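Local atomic coordinates of pumilio homology domain family member 4 (Saccharomyces cerevisiae, PDB entry 3BWT), a protein that binds mRNA through its Pumilio homology domain, the C-terminal part of the longer protein seen in this structure, and is linked to the regulation of gene expression. Residues L199-F204 / S240-G245; Y224-V229 / A256-P261; M262-L267 / Y303-E308; T273-L278 / E308-L313; V287-L292 / G324-G329. All coordinates share one frame; numbering follows the deposited sequence.

Contact 1: residues L199-F204 / S240-G245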
# COMPACT_ATOMS: atom_id res chain seq x y z
N LEU A 199 -15.90 1.68 5.95
CA LEU A 199 -14.56 1.15 5.77
C LEU A 199 -14.25 -0.03 6.68
O LEU A 199 -13.56 -0.96 6.30
CB LEU A 199 -13.53 2.25 6.02
CG LEU A 199 -13.60 3.50 5.16
CD1 LEU A 199 -12.55 4.46 5.64
CD2 LEU A 199 -13.37 3.13 3.72
N THR A 200 -14.75 0.04 7.90
CA THR A 200 -14.43 -0.95 8.92
C THR A 200 -14.94 -2.34 8.52
O THR A 200 -14.28 -3.34 8.75
CB THR A 200 -15.00 -0.50 10.30
OG1 THR A 200 -14.42 0.76 10.66
CG2 THR A 200 -14.74 -1.54 11.40
N LEU A 201 -16.10 -2.37 7.88
CA LEU A 201 -16.74 -3.61 7.47
C LEU A 201 -16.26 -4.07 6.11
O LEU A 201 -16.62 -5.14 5.63
CB LEU A 201 -18.26 -3.42 7.43
CG LEU A 201 -18.92 -3.08 8.77
CD1 LEU A 201 -20.44 -3.22 8.66
CD2 LEU A 201 -18.35 -3.97 9.88
N ASP A 202 -15.42 -3.26 5.48
CA ASP A 202 -14.99 -3.52 4.12
C ASP A 202 -13.74 -4.40 4.05
O ASP A 202 -12.84 -4.25 4.87
CB ASP A 202 -14.73 -2.20 3.40
CG ASP A 202 -14.43 -2.40 1.95
OD1 ASP A 202 -13.23 -2.51 1.61
OD2 ASP A 202 -15.40 -2.48 1.16
N PRO A 203 -13.69 -5.32 3.07
CA PRO A 203 -12.55 -6.20 2.84
C PRO A 203 -11.24 -5.42 2.78
O PRO A 203 -10.24 -5.83 3.37
CB PRO A 203 -12.81 -6.77 1.45
CG PRO A 203 -14.24 -6.57 1.20
CD PRO A 203 -14.71 -5.43 2.02
N PHE A 204 -11.26 -4.30 2.07
CA PHE A 204 -10.04 -3.52 1.89
C PHE A 204 -9.99 -2.24 2.74
O PHE A 204 -8.92 -1.81 3.16
CB PHE A 204 -9.81 -3.24 0.40
CG PHE A 204 -9.78 -4.49 -0.42
CD1 PHE A 204 -8.71 -5.36 -0.34
CD2 PHE A 204 -10.85 -4.83 -1.25
CE1 PHE A 204 -8.69 -6.54 -1.08
CE2 PHE A 204 -10.84 -6.00 -1.99
CZ PHE A 204 -9.77 -6.85 -1.91
N SER A 240 -16.72 -7.18 16.63
CA SER A 240 -15.83 -8.26 17.04
C SER A 240 -16.20 -9.59 16.37
O SER A 240 -15.38 -10.51 16.31
CB SER A 240 -15.83 -8.43 18.56
OG SER A 240 -14.97 -7.48 19.15
N ILE A 241 -17.43 -9.69 15.89
CA ILE A 241 -17.90 -10.92 15.26
C ILE A 241 -18.10 -10.72 13.77
O ILE A 241 -18.86 -11.45 13.12
CB ILE A 241 -19.20 -11.43 15.92
CG1 ILE A 241 -20.36 -10.50 15.57
CG2 ILE A 241 -19.00 -11.53 17.43
CD1 ILE A 241 -21.66 -10.90 16.20
N HIS A 242 -17.41 -9.72 13.24
CA HIS A 242 -17.47 -9.39 11.82
C HIS A 242 -16.15 -9.77 11.15
O HIS A 242 -15.08 -9.48 11.67
CB HIS A 242 -17.74 -7.90 11.65
CG HIS A 242 -18.11 -7.52 10.26
ND1 HIS A 242 -17.16 -7.24 9.29
CD2 HIS A 242 -19.31 -7.38 9.66
CE1 HIS A 242 -17.78 -6.94 8.16
NE2 HIS A 242 -19.08 -7.02 8.35
N LYS A 243 -16.25 -10.43 10.00
CA LYS A 243 -15.08 -10.87 9.23
C LYS A 243 -13.97 -9.81 9.15
O LYS A 243 -12.78 -10.11 9.29
CB LYS A 243 -15.49 -11.25 7.80
CG LYS A 243 -16.37 -12.48 7.66
CD LYS A 243 -16.71 -12.77 6.21
CE LYS A 243 -17.61 -14.00 6.09
NZ LYS A 243 -17.95 -14.29 4.66
N PHE A 244 -14.38 -8.57 8.88
CA PHE A 244 -13.42 -7.50 8.64
C PHE A 244 -13.38 -6.47 9.75
O PHE A 244 -12.32 -5.98 10.09
CB PHE A 244 -13.70 -6.85 7.29
CG PHE A 244 -13.70 -7.84 6.17
CD1 PHE A 244 -12.64 -8.71 6.00
CD2 PHE A 244 -14.78 -7.92 5.30
CE1 PHE A 244 -12.64 -9.64 4.99
CE2 PHE A 244 -14.77 -8.84 4.27
CZ PHE A 244 -13.70 -9.70 4.13
N GLY A 245 -14.54 -6.17 10.32
CA GLY A 245 -14.61 -5.27 11.46
C GLY A 245 -13.72 -5.72 12.60
O GLY A 245 -13.12 -4.89 13.29
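Leu201 and His242 cross at about a right angle where the loop after helix 196-200 meets the loop leading into helix 245-253. Followed outward, Leu201 CB lies 3.6 Å from His242 CE1, and CG and CD1 both face His242 NE2. The other methyl ends the chain as a CH-pi contact, with Leu201 CD2 3.3 Å from the centroid of the His242 ring and centred over one face. The same ring is anchored through its nitrogen: His242 ND1 accepts from Gly245 N at 3.0 Å, almost straight at 175°, and from Phe244 N at 3.1 Å, which caps the start of helix 245-253. An alanine in place of His242 would remove both capping bonds and the flat surface under the leucine methyl, and would probably loosen the turn into helix 245-253. Alongside, Pro203 CA sits 3.6 Å from the centroid of the Phe244 ring, over one face, while Lys243 CB lies over the opposite face. Asp202 does a similar capping job in its own loop, its OD1 accepting from Phe204 N and from Gly205 N. Corresponding inter-helix loops of Pumilio repeats 6 and 7 thus stack side by side, an arrangement typical of an alpha-helical solenoid.

Contact 2: residues Y224-V229 / A256-P261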
# COMPACT_ATOMS: atom_id res chain seq x y z
N TYR A 224 -6.23 10.75 15.24
CA TYR A 224 -7.33 10.04 14.59
C TYR A 224 -7.59 8.70 15.25
O TYR A 224 -8.71 8.18 15.22
CB TYR A 224 -7.09 9.90 13.09
CG TYR A 224 -7.11 11.23 12.36
CD1 TYR A 224 -8.32 11.83 12.02
CD2 TYR A 224 -5.93 11.90 12.04
CE1 TYR A 224 -8.35 13.06 11.38
CE2 TYR A 224 -5.95 13.12 11.40
CZ TYR A 224 -7.16 13.70 11.07
OH TYR A 224 -7.18 14.92 10.43
N THR A 225 -6.56 8.13 15.88
CA THR A 225 -6.74 6.91 16.63
C THR A 225 -7.88 7.12 17.63
O THR A 225 -8.81 6.33 17.71
CB THR A 225 -5.45 6.53 17.37
OG1 THR A 225 -4.44 6.18 16.42
CG2 THR A 225 -5.69 5.36 18.30
N HIS A 226 -7.80 8.20 18.40
CA HIS A 226 -8.81 8.47 19.41
C HIS A 226 -10.18 8.70 18.79
O HIS A 226 -11.19 8.25 19.32
CB HIS A 226 -8.40 9.65 20.30
CG HIS A 226 -7.26 9.36 21.22
ND1 HIS A 226 -6.07 10.06 21.17
CD2 HIS A 226 -7.12 8.44 22.20
CE1 HIS A 226 -5.25 9.58 22.09
NE2 HIS A 226 -5.86 8.60 22.73
N LYS A 227 -10.21 9.40 17.67
CA LYS A 227 -11.49 9.68 17.01
C LYS A 227 -12.14 8.41 16.44
O LYS A 227 -13.37 8.26 16.48
CB LYS A 227 -11.32 10.76 15.95
CG LYS A 227 -10.97 12.13 16.53
CD LYS A 227 -10.82 13.18 15.42
CE LYS A 227 -10.46 14.56 15.97
NZ LYS A 227 -10.30 15.59 14.92
N ILE A 228 -11.32 7.50 15.93
CA ILE A 228 -11.80 6.21 15.45
C ILE A 228 -12.36 5.39 16.60
O ILE A 228 -13.49 4.90 16.54
CB ILE A 228 -10.68 5.38 14.80
CG1 ILE A 228 -10.20 6.04 13.51
CG2 ILE A 228 -11.15 3.97 14.53
CD1 ILE A 228 -8.93 5.43 12.98
N VAL A 229 -11.56 5.23 17.65
CA VAL A 229 -11.99 4.46 18.81
C VAL A 229 -13.33 4.99 19.31
O VAL A 229 -14.25 4.21 19.57
CB VAL A 229 -10.96 4.50 19.93
CG1 VAL A 229 -11.49 3.80 21.16
CG2 VAL A 229 -9.67 3.84 19.47
N ALA A 256 -1.51 -0.11 22.64
CA ALA A 256 -1.47 0.02 24.10
C ALA A 256 -2.34 1.12 24.70
O ALA A 256 -3.07 0.87 25.66
CB ALA A 256 -0.04 0.15 24.59
N ILE A 257 -2.29 2.34 24.15
CA ILE A 257 -3.01 3.46 24.75
C ILE A 257 -4.51 3.43 24.56
O ILE A 257 -5.21 4.25 25.14
CB ILE A 257 -2.55 4.84 24.25
CG1 ILE A 257 -3.03 5.07 22.82
CG2 ILE A 257 -1.04 5.02 24.41
CD1 ILE A 257 -3.43 6.50 22.51
N VAL A 258 -5.01 2.51 23.74
CA VAL A 258 -6.46 2.39 23.57
C VAL A 258 -6.95 1.00 23.90
O VAL A 258 -8.15 0.74 23.88
CB VAL A 258 -6.93 2.81 22.17
CG1 VAL A 258 -6.94 4.31 22.05
CG2 VAL A 258 -6.05 2.17 21.10
N SER A 259 -6.03 0.10 24.23
CA SER A 259 -6.38 -1.27 24.61
C SER A 259 -7.53 -1.29 25.61
O SER A 259 -8.59 -1.88 25.35
CB SER A 259 -5.17 -1.98 25.25
OG SER A 259 -4.01 -1.91 24.44
N GLU A 260 -7.34 -0.61 26.73
CA GLU A 260 -8.17 -0.83 27.90
C GLU A 260 -9.60 -0.28 27.82
O GLU A 260 -10.54 -0.93 28.26
CB GLU A 260 -7.40 -0.41 29.17
CG GLU A 260 -6.06 -1.18 29.25
CD GLU A 260 -5.30 -1.01 30.56
OE1 GLU A 260 -5.76 -0.25 31.44
OE2 GLU A 260 -4.23 -1.66 30.69
N PRO A 261 -9.78 0.91 27.23
CA PRO A 261 -11.16 1.35 26.96
C PRO A 261 -11.96 0.31 26.17
O PRO A 261 -13.14 0.07 26.47
CB PRO A 261 -10.95 2.60 26.12
CG PRO A 261 -9.65 3.15 26.58
CD PRO A 261 -8.79 1.95 26.93
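Apolar packing carries the inner part of this contact between helices 224-232 and 256-279, whose short segments run nearly parallel, at 17°, with axes 10.9 Å apart. Val258 is central. Its CG1, anti to the carbonyl carbon, points between two side chains one turn apart on the other helix, lying 3.8 Å from Val229 CG2 and 4.1 Å from Thr225 CG2. Both pairs cross obliquely, methyl against methyl. A second kind of contact sets a flat group against a methyl at the outer margin, where both residues are exposed. Ile257 CD1 approaches the tip of the His226 imidazole obliquely, 3.2 Å from His226 NE2, and Val258 CG1 also borders that ring, 4.1 Å from His226 CD2. Polar bonds run from 224-229 to Glu216 of helix 205-219, not between the segments: Thr225 OG1 is hydrogen-bonded to Glu216 OE1, which ties down the hydroxyl and leaves CG2 for the apolar side, while Glu216 OE2 takes the Tyr224 N-H. Further along, helix 256-279 is kinked at Pro261, whose nitrogen has no hydrogen to give to the preceding turn. Near-parallel packing of helical segments in Pumilio repeats 6 and 7 is characteristic of a solenoid of stacked helical repeats.

Contact 3: residues M262-L267 / Y303-E308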
# COMPACT_ATOMS: atom_id res chain seq x y z
N MET A 262 -11.33 -0.29 25.17
CA MET A 262 -12.00 -1.29 24.33
C MET A 262 -12.31 -2.55 25.12
O MET A 262 -13.42 -3.07 25.06
CB MET A 262 -11.15 -1.63 23.10
CG MET A 262 -11.83 -2.59 22.11
SD MET A 262 -13.37 -1.98 21.37
CE MET A 262 -12.75 -0.64 20.35
N ILE A 263 -11.31 -3.05 25.85
CA ILE A 263 -11.49 -4.21 26.70
C ILE A 263 -12.62 -3.95 27.69
O ILE A 263 -13.42 -4.83 27.99
CB ILE A 263 -10.19 -4.55 27.46
CG1 ILE A 263 -9.12 -5.00 26.47
CG2 ILE A 263 -10.44 -5.61 28.52
CD1 ILE A 263 -7.77 -5.29 27.10
N LEU A 264 -12.68 -2.72 28.17
CA LEU A 264 -13.72 -2.29 29.09
C LEU A 264 -15.11 -2.36 28.49
O LEU A 264 -16.05 -2.84 29.13
CB LEU A 264 -13.46 -0.86 29.55
CG LEU A 264 -12.84 -0.72 30.93
CD1 LEU A 264 -12.45 0.73 31.17
CD2 LEU A 264 -13.82 -1.21 31.98
N GLU A 265 -15.24 -1.87 27.26
CA GLU A 265 -16.52 -1.91 26.55
C GLU A 265 -16.98 -3.35 26.41
O GLU A 265 -18.13 -3.69 26.71
CB GLU A 265 -16.37 -1.29 25.17
CG GLU A 265 -17.70 -1.02 24.49
CD GLU A 265 -18.46 0.09 25.17
OE1 GLU A 265 -17.85 0.81 25.98
OE2 GLU A 265 -19.67 0.24 24.89
N ILE A 266 -16.08 -4.20 25.95
CA ILE A 266 -16.35 -5.63 25.84
C ILE A 266 -16.80 -6.22 27.18
O ILE A 266 -17.74 -7.01 27.23
CB ILE A 266 -15.12 -6.38 25.26
CG1 ILE A 266 -14.93 -6.00 23.79
CG2 ILE A 266 -15.26 -7.88 25.44
CD1 ILE A 266 -13.68 -6.53 23.15
N LEU A 267 -16.14 -5.82 28.26
CA LEU A 267 -16.51 -6.27 29.61
C LEU A 267 -17.86 -5.75 30.08
O LEU A 267 -18.61 -6.47 30.72
CB LEU A 267 -15.44 -5.88 30.63
CG LEU A 267 -14.33 -6.90 30.89
CD1 LEU A 267 -13.22 -6.26 31.71
CD2 LEU A 267 -14.88 -8.15 31.58
N TYR A 303 -7.91 -8.61 33.42
CA TYR A 303 -7.68 -10.01 33.07
C TYR A 303 -8.49 -10.97 33.95
O TYR A 303 -9.17 -11.88 33.46
CB TYR A 303 -6.20 -10.35 33.18
CG TYR A 303 -5.89 -11.82 32.99
CD1 TYR A 303 -5.87 -12.39 31.72
CD2 TYR A 303 -5.60 -12.64 34.09
CE1 TYR A 303 -5.58 -13.74 31.54
CE2 TYR A 303 -5.31 -13.98 33.92
CZ TYR A 303 -5.30 -14.53 32.65
OH TYR A 303 -5.01 -15.86 32.48
N LYS A 304 -8.41 -10.75 35.25
CA LYS A 304 -9.16 -11.54 36.21
C LYS A 304 -10.65 -11.33 35.97
O LYS A 304 -11.44 -12.27 36.09
CB LYS A 304 -8.78 -11.16 37.64
CG LYS A 304 -7.34 -11.56 38.01
CD LYS A 304 -7.04 -12.97 37.51
CE LYS A 304 -5.67 -13.48 37.97
NZ LYS A 304 -5.41 -14.87 37.48
N ARG A 305 -11.03 -10.11 35.62
CA ARG A 305 -12.42 -9.82 35.33
C ARG A 305 -12.92 -10.59 34.09
O ARG A 305 -13.99 -11.22 34.13
CB ARG A 305 -12.65 -8.32 35.18
CG ARG A 305 -14.10 -7.99 34.95
CD ARG A 305 -14.35 -6.50 34.90
NE ARG A 305 -15.76 -6.19 34.65
CZ ARG A 305 -16.25 -4.96 34.54
NH1 ARG A 305 -15.47 -3.89 34.69
NH2 ARG A 305 -17.55 -4.79 34.31
N LEU A 306 -12.15 -10.56 33.03
CA LEU A 306 -12.45 -11.35 31.84
C LEU A 306 -12.46 -12.84 32.15
O LEU A 306 -13.38 -13.56 31.77
CB LEU A 306 -11.41 -11.09 30.74
CG LEU A 306 -11.31 -9.71 30.11
CD1 LEU A 306 -10.13 -9.68 29.16
CD2 LEU A 306 -12.58 -9.38 29.37
N SER A 307 -11.41 -13.31 32.82
CA SER A 307 -11.29 -14.72 33.16
C SER A 307 -12.53 -15.26 33.84
O SER A 307 -13.00 -16.35 33.51
CB SER A 307 -10.08 -14.94 34.07
OG SER A 307 -8.89 -14.84 33.34
N GLU A 308 -13.09 -14.50 34.78
CA GLU A 308 -14.17 -15.06 35.59
C GLU A 308 -15.50 -15.16 34.86
O GLU A 308 -16.39 -15.90 35.27
CB GLU A 308 -14.31 -14.36 36.95
CG GLU A 308 -14.49 -12.85 36.90
CD GLU A 308 -14.20 -12.21 38.26
OE1 GLU A 308 -13.53 -12.88 39.09
OE2 GLU A 308 -14.64 -11.05 38.48
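Helix-to-helix stacking between successive units of the Pumilio solenoid brings 262-267, in repeat 7, against 303-308, in repeat 8. The two short segments cross at 30° with their axes 11.0 Å apart, and Leu267 lies between them, against two consecutive residues, Arg305 and Leu306. Leu267 CD1 meets the aliphatic shaft of the arginine, 3.4 Å from Arg305 CD, whereas Leu267 CD2 is shared, lying 3.5 Å from Arg305 CG and 3.4 Å from Leu306 CD2. Leu267 CB, nearer the backbone, rises over one face of the Arg305 guanidinium, offset toward its rim. This is possible because Arg305 CG is anti to the backbone N and the chain then stays extended as far as NE, so that it crosses the leucine obliquely, methylenes at its methyls and the guanidinium at CB. On the other flank Leu306 crosses Leu267 at about a right angle, Leu306 CD2 being 3.4 Å from Leu267 CG, while the second methyl, Leu306 CD1, reaches Ile263 CG2 at 4.1 Å. Leu264 CD2 adds a marginal contact to Arg305 NH1 at 4.2 Å. Helix 284-298 backs the apolar side, with Ile294 touching Ile263 and Leu292 touching Leu306. The chemistry is therefore graded: branched aliphatic groups meet in the buried part, and toward the margin the arginine contributes hydrocarbon to the packing, while the charged end of this partly exposed residue has weak hydrogen bonds to the side chains of Asn268 and Tyr301, which may ease the cost of lying so close to leucine.

Contact 4: residues T273-L278 / E308-L313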
# COMPACT_ATOMS: atom_id res chain seq x y z
N THR A 273 -23.22 -12.41 27.91
CA THR A 273 -23.83 -12.64 26.60
C THR A 273 -22.87 -12.29 25.46
O THR A 273 -22.60 -13.11 24.58
CB THR A 273 -25.15 -11.87 26.46
OG1 THR A 273 -26.20 -12.63 27.08
CG2 THR A 273 -25.50 -11.66 25.00
N GLY A 274 -22.35 -11.06 25.47
CA GLY A 274 -21.39 -10.65 24.46
C GLY A 274 -20.15 -11.53 24.45
O GLY A 274 -19.68 -11.97 23.40
N ILE A 275 -19.61 -11.78 25.63
CA ILE A 275 -18.41 -12.59 25.72
C ILE A 275 -18.67 -14.02 25.24
O ILE A 275 -17.83 -14.61 24.58
CB ILE A 275 -17.82 -12.57 27.14
CG1 ILE A 275 -16.96 -11.32 27.31
CG2 ILE A 275 -16.98 -13.81 27.40
CD1 ILE A 275 -16.89 -10.82 28.74
N GLN A 276 -19.85 -14.55 25.55
CA GLN A 276 -20.21 -15.88 25.08
C GLN A 276 -20.35 -15.87 23.56
O GLN A 276 -20.05 -16.86 22.89
CB GLN A 276 -21.52 -16.34 25.72
CG GLN A 276 -21.76 -17.85 25.58
CD GLN A 276 -23.21 -18.24 25.78
OE1 GLN A 276 -23.54 -19.42 25.84
NE2 GLN A 276 -24.09 -17.24 25.87
N SER A 277 -20.82 -14.75 23.04
CA SER A 277 -20.89 -14.56 21.60
C SER A 277 -19.49 -14.62 20.98
O SER A 277 -19.28 -15.30 19.97
CB SER A 277 -21.59 -13.25 21.25
OG SER A 277 -22.94 -13.29 21.69
N LEU A 278 -18.53 -13.94 21.60
CA LEU A 278 -17.16 -13.99 21.14
C LEU A 278 -16.58 -15.39 21.23
O LEU A 278 -16.07 -15.93 20.24
CB LEU A 278 -16.28 -13.02 21.93
CG LEU A 278 -16.11 -11.59 21.44
CD1 LEU A 278 -17.42 -11.02 20.95
CD2 LEU A 278 -15.55 -10.75 22.57
N GLU A 308 -13.09 -14.50 34.78
CA GLU A 308 -14.17 -15.06 35.59
C GLU A 308 -15.50 -15.16 34.86
O GLU A 308 -16.39 -15.90 35.27
CB GLU A 308 -14.31 -14.36 36.95
CG GLU A 308 -14.49 -12.85 36.90
CD GLU A 308 -14.20 -12.21 38.26
OE1 GLU A 308 -13.53 -12.88 39.09
OE2 GLU A 308 -14.64 -11.05 38.48
N ILE A 309 -15.63 -14.42 33.76
CA ILE A 309 -16.80 -14.58 32.89
C ILE A 309 -16.58 -15.68 31.87
O ILE A 309 -17.51 -16.41 31.52
CB ILE A 309 -17.11 -13.30 32.15
CG1 ILE A 309 -17.53 -12.22 33.14
CG2 ILE A 309 -18.20 -13.55 31.11
CD1 ILE A 309 -17.92 -10.92 32.49
N VAL A 310 -15.35 -15.80 31.39
CA VAL A 310 -15.01 -16.80 30.39
C VAL A 310 -14.99 -18.23 30.92
O VAL A 310 -15.51 -19.14 30.28
CB VAL A 310 -13.64 -16.51 29.75
CG1 VAL A 310 -13.20 -17.68 28.88
CG2 VAL A 310 -13.67 -15.21 28.95
N ALA A 311 -14.39 -18.43 32.09
CA ALA A 311 -14.16 -19.78 32.61
C ALA A 311 -15.42 -20.62 32.87
O ALA A 311 -15.40 -21.85 32.66
CB ALA A 311 -13.26 -19.74 33.86
N PRO A 312 -16.51 -19.98 33.32
CA PRO A 312 -17.79 -20.68 33.49
C PRO A 312 -18.33 -21.21 32.16
O PRO A 312 -19.11 -22.17 32.14
CB PRO A 312 -18.72 -19.59 34.02
CG PRO A 312 -17.83 -18.60 34.65
CD PRO A 312 -16.57 -18.60 33.85
N LEU A 313 -17.90 -20.60 31.07
CA LEU A 313 -18.43 -20.94 29.75
C LEU A 313 -17.67 -22.09 29.13
O LEU A 313 -18.18 -22.78 28.25
CB LEU A 313 -18.40 -19.72 28.83
CG LEU A 313 -19.44 -18.67 29.23
CD1 LEU A 313 -19.13 -17.29 28.66
CD2 LEU A 313 -20.82 -19.16 28.79
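Ile275 forms, with Val310, the buried part of this contact. The CG1 branch of Ile275 is anti to the carbonyl carbon and carries CD1 to within 3.8 Å of Ile309 CG2, while Ile275 CG2, anti to the backbone N, meets Val310 CG2 at 3.9 Å. Both partners cross it at about a right angle, so the isoleucine packs against two consecutive residues. Leu313 CD1 borders the same methyl more loosely, 4.3 Å from Ile275 CG2. An alanine at Ile275 would take away both branches and would probably leave Ile309 and Val310 poorly packed against helix 256-279. The solvent side is different in kind. Exposed Gln276 stretches out with CG anti to the backbone N, and its aliphatic part lies across Leu313, Gln276 CG being 3.6 Å from Leu313 CD2 and Gln276 CB 3.9 Å from Leu313 CD1. Here a polar side chain lends methylenes to a leucine in the turn where Leu313 N is bonded to Val310 O at 2.9 Å. Around the contact, Glu272 of helix 256-279 touches Ile309 and Leu313, Leu279 of that helix reaches Leu313, and Leu278 turns to helix 236-240, so that the C-terminal half of helix 256-279 is packed between 236-240 and the end of 300-310.

Contact 5: residues V287-L292 / G324-G329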
# COMPACT_ATOMS: atom_id res chain seq x y z
N VAL A 287 -10.51 -12.49 18.76
CA VAL A 287 -10.60 -11.21 19.42
C VAL A 287 -10.67 -11.40 20.93
O VAL A 287 -10.04 -10.67 21.70
CB VAL A 287 -11.86 -10.47 18.97
CG1 VAL A 287 -12.04 -9.17 19.74
CG2 VAL A 287 -11.81 -10.23 17.47
N LEU A 288 -11.43 -12.40 21.34
CA LEU A 288 -11.54 -12.75 22.75
C LEU A 288 -10.17 -13.15 23.28
O LEU A 288 -9.79 -12.79 24.39
CB LEU A 288 -12.53 -13.90 22.95
CG LEU A 288 -12.74 -14.26 24.42
CD1 LEU A 288 -12.90 -12.99 25.24
CD2 LEU A 288 -13.93 -15.20 24.60
N GLN A 289 -9.45 -13.92 22.47
CA GLN A 289 -8.14 -14.42 22.88
C GLN A 289 -7.15 -13.27 22.94
O GLN A 289 -6.25 -13.25 23.78
CB GLN A 289 -7.63 -15.48 21.91
CG GLN A 289 -6.31 -16.08 22.33
CD GLN A 289 -5.85 -17.18 21.41
OE1 GLN A 289 -6.52 -17.49 20.42
NE2 GLN A 289 -4.69 -17.76 21.70
N THR A 290 -7.32 -12.31 22.05
CA THR A 290 -6.50 -11.11 22.09
C THR A 290 -6.78 -10.35 23.37
O THR A 290 -5.86 -9.87 24.03
CB THR A 290 -6.75 -10.21 20.88
OG1 THR A 290 -6.12 -10.79 19.74
CG2 THR A 290 -6.16 -8.84 21.12
N ALA A 291 -8.06 -10.25 23.73
CA ALA A 291 -8.49 -9.50 24.90
C ALA A 291 -7.85 -10.04 26.16
O ALA A 291 -7.35 -9.29 26.99
CB ALA A 291 -10.00 -9.54 25.02
N LEU A 292 -7.87 -11.36 26.30
CA LEU A 292 -7.23 -12.03 27.42
C LEU A 292 -5.72 -11.84 27.40
O LEU A 292 -5.11 -11.61 28.44
CB LEU A 292 -7.55 -13.53 27.40
CG LEU A 292 -8.98 -13.93 27.75
CD1 LEU A 292 -9.36 -15.26 27.11
CD2 LEU A 292 -9.17 -13.96 29.26
N GLY A 324 -12.34 -23.69 21.51
CA GLY A 324 -12.46 -23.79 22.95
C GLY A 324 -11.10 -23.94 23.60
O GLY A 324 -10.76 -23.20 24.53
N LYS A 325 -10.30 -24.88 23.10
CA LYS A 325 -8.96 -25.12 23.64
C LYS A 325 -8.06 -23.89 23.55
O LYS A 325 -7.10 -23.76 24.30
CB LYS A 325 -8.28 -26.30 22.93
CG LYS A 325 -8.77 -27.69 23.34
CD LYS A 325 -8.02 -28.74 22.54
CE LYS A 325 -8.82 -30.03 22.39
NZ LYS A 325 -8.46 -30.75 21.13
N ARG A 326 -8.36 -22.99 22.62
CA ARG A 326 -7.54 -21.81 22.42
C ARG A 326 -7.69 -20.86 23.60
O ARG A 326 -6.70 -20.37 24.15
CB ARG A 326 -7.97 -21.10 21.14
CG ARG A 326 -6.83 -20.40 20.41
CD ARG A 326 -7.32 -19.23 19.58
NE ARG A 326 -8.46 -19.56 18.73
CZ ARG A 326 -8.43 -20.47 17.76
NH1 ARG A 326 -7.32 -21.15 17.52
NH2 ARG A 326 -9.53 -20.70 17.05
N ILE A 327 -8.94 -20.61 23.98
CA ILE A 327 -9.25 -19.71 25.08
C ILE A 327 -8.83 -20.31 26.42
O ILE A 327 -8.41 -19.59 27.32
CB ILE A 327 -10.75 -19.40 25.12
CG1 ILE A 327 -11.20 -18.80 23.78
CG2 ILE A 327 -11.05 -18.45 26.27
CD1 ILE A 327 -10.51 -17.50 23.42
N ILE A 328 -8.96 -21.62 26.54
CA ILE A 328 -8.53 -22.33 27.73
C ILE A 328 -7.05 -22.02 27.99
O ILE A 328 -6.60 -21.95 29.14
CB ILE A 328 -8.74 -23.85 27.57
CG1 ILE A 328 -10.24 -24.16 27.48
CG2 ILE A 328 -8.12 -24.61 28.72
CD1 ILE A 328 -10.55 -25.62 27.21
N GLY A 329 -6.32 -21.83 26.90
CA GLY A 329 -4.89 -21.58 26.97
C GLY A 329 -4.58 -20.20 27.52
O GLY A 329 -3.47 -19.95 27.98
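Ile327 crosses Leu288 and Leu292 at about right angles, and this crossed packing joins two short helical segments that run almost parallel, 8° apart, with their axes 9.9 Å from each other. The isoleucine is split between its partners. Its longer branch, with CG1 anti to the carbonyl carbon, brings Ile327 CD1 to 3.8 Å from Gln289 CB and 4.1 Å from Leu288 CG. Its short branch, anti to the backbone N, sets Ile327 CG2 at 3.7 Å from Leu292 CD1. Leu288 and Leu292, one turn apart, with Gln289 beside the first, thus form one face of helix 284-298 against a single side chain that fits across it. Beside this apolar group Gln289 and Arg326, both partly exposed, meet in another way. Gln289 is fully extended, with CG anti to the backbone N, and runs across the arginine chain at about a right angle, whereas Arg326 bends at its third torsion (chi3 -49°). The amide and guanidinium planes are 13° apart in the model, but the amide oxygen is placed too close to the arginine CD for this relation to be relied on, and no hydrogen bond is defined between the two groups. Other helices close round the apolar part: Leu278 and Leu279 of helix 256-279 press on Leu288, Leu279 also reaches Ile327, and Val310 of helix 300-310 touches Ile327 while Leu306 of that helix touches Leu292. The C-terminal helix 322-328 in this way packs onto the last Pumilio repeat, with Met330 touching both Gln289 and Leu292 just beyond it.

In the fold
The five contacts follow the C-terminal end of the solenoid. Contacts 1 and 2 both join repeats 6 and 7, at the loops and at the helices, with centres about 17 Å apart. Contact 3 takes the next step, to repeat 8, and continues directly from contact 2 along helix 256-279. Contacts 3, 4 and 5 form one compact end: centres are about 10 Å apart for 3 and 4, 11 Å for 4 and 5 and 12 Å for 3 and 5, with Val310 CG1 3.5 Å from Ile327 CG2. Leu278 CD1 links contact 4 back to contact 1, 3.9 Å from Ser240 CB. Helix 284-298 of contact 5 probably lines the RNA-binding surface, as in other Pumilio domains.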